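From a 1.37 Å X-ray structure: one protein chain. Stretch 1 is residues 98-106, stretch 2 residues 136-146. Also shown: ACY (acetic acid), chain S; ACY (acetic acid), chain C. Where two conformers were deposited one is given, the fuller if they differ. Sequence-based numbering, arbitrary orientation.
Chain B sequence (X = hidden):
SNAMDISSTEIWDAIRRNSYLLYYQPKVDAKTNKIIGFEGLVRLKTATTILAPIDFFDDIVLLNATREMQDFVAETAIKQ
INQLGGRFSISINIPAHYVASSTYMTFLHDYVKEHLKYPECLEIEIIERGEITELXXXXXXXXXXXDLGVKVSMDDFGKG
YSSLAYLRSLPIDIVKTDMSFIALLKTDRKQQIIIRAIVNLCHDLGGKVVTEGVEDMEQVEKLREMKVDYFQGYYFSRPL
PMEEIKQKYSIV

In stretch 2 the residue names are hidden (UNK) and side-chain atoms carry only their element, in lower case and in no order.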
# COMPACT_ATOMS: atom_id res chain seq x y z
N TYR B 98 8.14 -13.25 7.32
CA TYR B 98 8.79 -14.46 7.84
C TYR B 98 10.18 -14.17 8.45
O TYR B 98 10.53 -14.72 9.47
CB TYR B 98 8.94 -15.48 6.73
CG TYR B 98 7.84 -16.49 6.69
CD1 TYR B 98 7.97 -17.70 7.33
CD2 TYR B 98 6.67 -16.23 6.02
CE1 TYR B 98 6.96 -18.62 7.32
CE2 TYR B 98 5.65 -17.15 5.99
CZ TYR B 98 5.81 -18.34 6.65
OH TYR B 98 4.81 -19.27 6.66
N VAL B 99 10.95 -13.29 7.81
CA VAL B 99 12.24 -12.91 8.35
C VAL B 99 12.09 -12.21 9.71
O VAL B 99 12.92 -12.36 10.60
CB VAL B 99 13.05 -12.05 7.34
CG1 VAL B 99 14.34 -11.55 7.98
CG2 VAL B 99 13.36 -12.85 6.07
N ALA B 100 10.99 -11.49 9.87
CA ALA B 100 10.75 -10.73 11.09
C ALA B 100 10.07 -11.54 12.17
O ALA B 100 9.83 -11.04 13.26
CB ALA B 100 9.95 -9.48 10.79
N SER B 101 9.73 -12.79 11.84
CA SER B 101 9.16 -13.74 12.80
C SER B 101 10.25 -14.53 13.53
O SER B 101 10.93 -15.34 12.94
CB SER B 101 8.20 -14.72 12.10
OG SER B 101 7.84 -15.79 12.96
N SER B 102 10.39 -14.28 14.82
CA SER B 102 11.39 -15.01 15.57
C SER B 102 11.01 -16.46 15.62
O SER B 102 11.87 -17.31 15.58
CB SER B 102 11.53 -14.45 16.97
OG SER B 102 11.96 -13.12 16.88
N THR B 103 9.73 -16.74 15.69
CA THR B 103 9.31 -18.11 15.78
C THR B 103 9.70 -18.89 14.51
O THR B 103 10.24 -19.99 14.59
CB THR B 103 7.83 -18.18 16.09
OG1 THR B 103 7.61 -17.78 17.45
CG2 THR B 103 7.33 -19.57 15.91
N TYR B 104 9.45 -18.30 13.35
CA TYR B 104 9.92 -18.94 12.12
C TYR B 104 11.43 -18.97 12.04
O TYR B 104 12.00 -19.95 11.68
CB TYR B 104 9.41 -18.25 10.85
CG TYR B 104 9.94 -18.98 9.65
CD1 TYR B 104 9.45 -20.21 9.32
CD2 TYR B 104 10.99 -18.46 8.88
CE1 TYR B 104 9.94 -20.90 8.25
CE2 TYR B 104 11.49 -19.16 7.81
CZ TYR B 104 10.98 -20.38 7.50
OH TYR B 104 11.47 -21.13 6.46
N MSE B 105 12.08 -17.86 12.35
CA MSE B 105 13.50 -17.76 12.09
C MSE B 105 14.30 -18.62 13.06
O MSE B 105 15.45 -18.96 12.82
CB MSE B 105 13.97 -16.30 12.10
CG MSE B 105 13.47 -15.50 10.87
SE MSE B 105 14.16 -16.16 9.13
CE MSE B 105 15.93 -15.30 9.23
N THR B 106 13.67 -19.00 14.16
CA THR B 106 14.29 -19.90 15.12
C THR B 106 14.21 -21.30 14.62
O THR B 106 15.19 -22.01 14.64
CB THR B 106 13.59 -19.80 16.46
OG1 THR B 106 14.05 -18.61 17.11
CG2 THR B 106 13.93 -21.02 17.31
N UNK B 136 14.46 -3.98 13.85
CA UNK B 136 15.37 -4.54 14.84
C UNK B 136 15.22 -6.05 15.06
O UNK B 136 16.22 -6.75 15.22
c UNK B 136 15.25 -3.82 16.13
N UNK B 137 13.99 -6.55 15.10
CA UNK B 137 13.74 -7.99 15.26
C UNK B 137 14.24 -8.75 14.04
O UNK B 137 14.93 -9.75 14.17
c UNK B 137 12.25 -8.33 15.44
c UNK B 137 11.61 -7.42 16.48
c UNK B 137 12.08 -7.70 17.88
c UNK B 137 12.10 -9.77 15.88
N UNK B 138 13.89 -8.26 12.86
CA UNK B 138 14.39 -8.84 11.63
C UNK B 138 15.92 -8.89 11.65
O UNK B 138 16.52 -9.91 11.34
c UNK B 138 13.90 -8.05 10.48
N UNK B 139 16.54 -7.78 12.03
CA UNK B 139 17.98 -7.64 12.11
C UNK B 139 18.56 -8.76 12.97
O UNK B 139 19.44 -9.48 12.54
o UNK B 139 20.52 -6.64 11.97
o UNK B 139 20.13 -4.99 13.40
c UNK B 139 18.30 -6.28 12.70
c UNK B 139 19.76 -5.95 12.69
N UNK B 140 18.01 -8.91 14.17
CA UNK B 140 18.39 -10.01 15.08
C UNK B 140 18.18 -11.44 14.57
O UNK B 140 19.03 -12.29 14.74
c UNK B 140 18.03 -10.19 18.88
c UNK B 140 17.67 -9.83 16.42
n UNK B 140 20.41 -10.71 19.67
c UNK B 140 18.93 -10.93 19.88
c UNK B 140 18.12 -10.81 17.49
N UNK B 141 17.03 -11.69 13.97
CA UNK B 141 16.71 -12.96 13.32
C UNK B 141 17.76 -13.36 12.29
O UNK B 141 18.26 -14.47 12.30
c UNK B 141 14.22 -12.99 13.64
c UNK B 141 15.32 -12.88 12.65
n UNK B 141 13.01 -12.65 13.24
o UNK B 141 14.45 -13.38 14.76
N UNK B 142 18.10 -12.40 11.43
CA UNK B 142 19.10 -12.58 10.41
C UNK B 142 20.45 -12.81 11.03
O UNK B 142 21.14 -13.74 10.66
c UNK B 142 17.82 -12.39 7.67
c UNK B 142 19.13 -11.36 9.49
c UNK B 142 17.74 -9.94 7.99
c UNK B 142 17.85 -11.26 8.66
N UNK B 143 20.84 -11.97 11.98
CA UNK B 143 22.17 -12.06 12.57
C UNK B 143 22.43 -13.44 13.13
O UNK B 143 23.55 -13.94 13.03
c UNK B 143 22.45 -9.51 13.22
c UNK B 143 23.15 -8.65 14.30
c UNK B 143 23.23 -6.23 13.68
n UNK B 143 24.15 -6.45 12.75
n UNK B 143 22.78 -5.00 13.87
n UNK B 143 22.73 -7.24 14.39
c UNK B 143 22.41 -11.00 13.66
N UNK B 144 21.40 -14.09 13.68
CA UNK B 144 21.54 -15.43 14.25
C UNK B 144 21.77 -16.48 13.21
O UNK B 144 22.50 -17.44 13.44
c UNK B 144 18.72 -14.50 18.20
c UNK B 144 18.86 -15.38 16.97
c UNK B 144 20.23 -15.19 16.36
c UNK B 144 20.30 -15.84 15.02
n UNK B 144 17.50 -14.83 18.95
N UNK B 145 21.14 -16.33 12.06
CA UNK B 145 21.36 -17.29 11.00
C UNK B 145 22.71 -16.98 10.33
O UNK B 145 23.44 -17.89 9.95
c UNK B 145 18.93 -17.84 10.70
c UNK B 145 20.50 -18.28 8.86
c UNK B 145 17.83 -18.21 9.77
c UNK B 145 20.19 -17.34 10.00
N UNK B 146 23.05 -15.70 10.23
CA UNK B 146 24.36 -15.31 9.71
C UNK B 146 25.49 -15.88 10.58
O UNK B 146 26.57 -16.15 10.09
c UNK B 146 23.96 -11.77 8.16
c UNK B 146 23.59 -13.19 8.51
c UNK B 146 25.23 -11.75 7.32
n UNK B 146 25.49 -10.42 6.71
c UNK B 146 24.48 -13.79 9.60
C ACY S . 7.41 -13.28 16.44
O ACY S . 7.76 -14.44 16.72
OXT ACY S . 6.22 -12.97 16.35
CH3 ACY S . 8.45 -12.24 16.19
C ACY C . 5.32 -15.29 15.48
O ACY C . 5.56 -15.46 16.68
OXT ACY C . 6.17 -14.83 14.71
CH3 ACY C . 3.97 -15.63 14.94
O HOH W 1 15.17 -12.91 17.34
O HOH W 2 17.27 -16.69 13.21
O HOH W 3 15.37 -15.93 15.78

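Stretch 2 is a continuous helix running almost parallel to helix 102-106, the axes 7° apart and 9.8 Å from each other at closest approach. Position 136 carries one side-chain carbon, which makes no contact with stretch 1; a lone CB defines A136. Position 137 has four carbons, forked at the first, with one arm two carbons long; the carbon of the short arm lies 3.7 Å from A100 O and 3.5 Å from S102 OG, while the longer arm leads away. This is I137, and the short arm is its CG2.

At 138 there is again a single carbon, here buried, 4.2 Å from the CB of A100 and 4.3 Å from V99 CG1. The residue is A138, and its small side chain accompanies a CA-to-CA approach of 4.1 Å to A100. Position 139 has two carbons, the second bearing two oxygens, and points away: D139. Position 140 is a row of four carbons ending in nitrogen, touching nothing on stretch 1, hence K140.

Position 141 has two carbons, the second carrying one oxygen and one nitrogen. The nitrogen lies 2.7 Å from V99 O, a donor's place, and the oxygen receives hydrogen bonds from waters 1 and 3, so the group is an amide and the residue N141. Its ND2 donates to V99 O at 158°, and its CG packs 3.7 Å from M105 CB.

Position 142 shows four carbons forked at the second, with the fork point 3.6 Å from V99 CG1. This is L142, whose CD2 also meets M105 CE at 3.8 Å. Position 143 has three carbons, a nitrogen, and a carbon bearing two more nitrogens, out of reach of stretch 1; R143 instead forms a salt bridge with D139, NH1 to OD2 at 2.7 Å. Four carbons in a row ending in nitrogen identify 144 as K144, whose NZ is weakly bonded to water 1.

Position 145 repeats four carbons forked at the first, one arm two carbons long, and the end of that arm lies 3.5 Å from M105 CE: I145. Position 146, four carbons ending in nitrogen and out of reach, is K146.

The contact buries 428 Å² and turns on N141. Its amide reaches the turn between the two helical segments of stretch 1 and bonds the carbonyl of V99, whose following residues leave the helix. Water 2 donates to both M105 O and N141 O, linking the backbones. Around this polar centre, V99 and the selenomethionine M105 pack against L142, M105 continues to I145, and the alanines A100 and A138 meet closely.

Stretch 2 136-146: AIADKNLRKIK
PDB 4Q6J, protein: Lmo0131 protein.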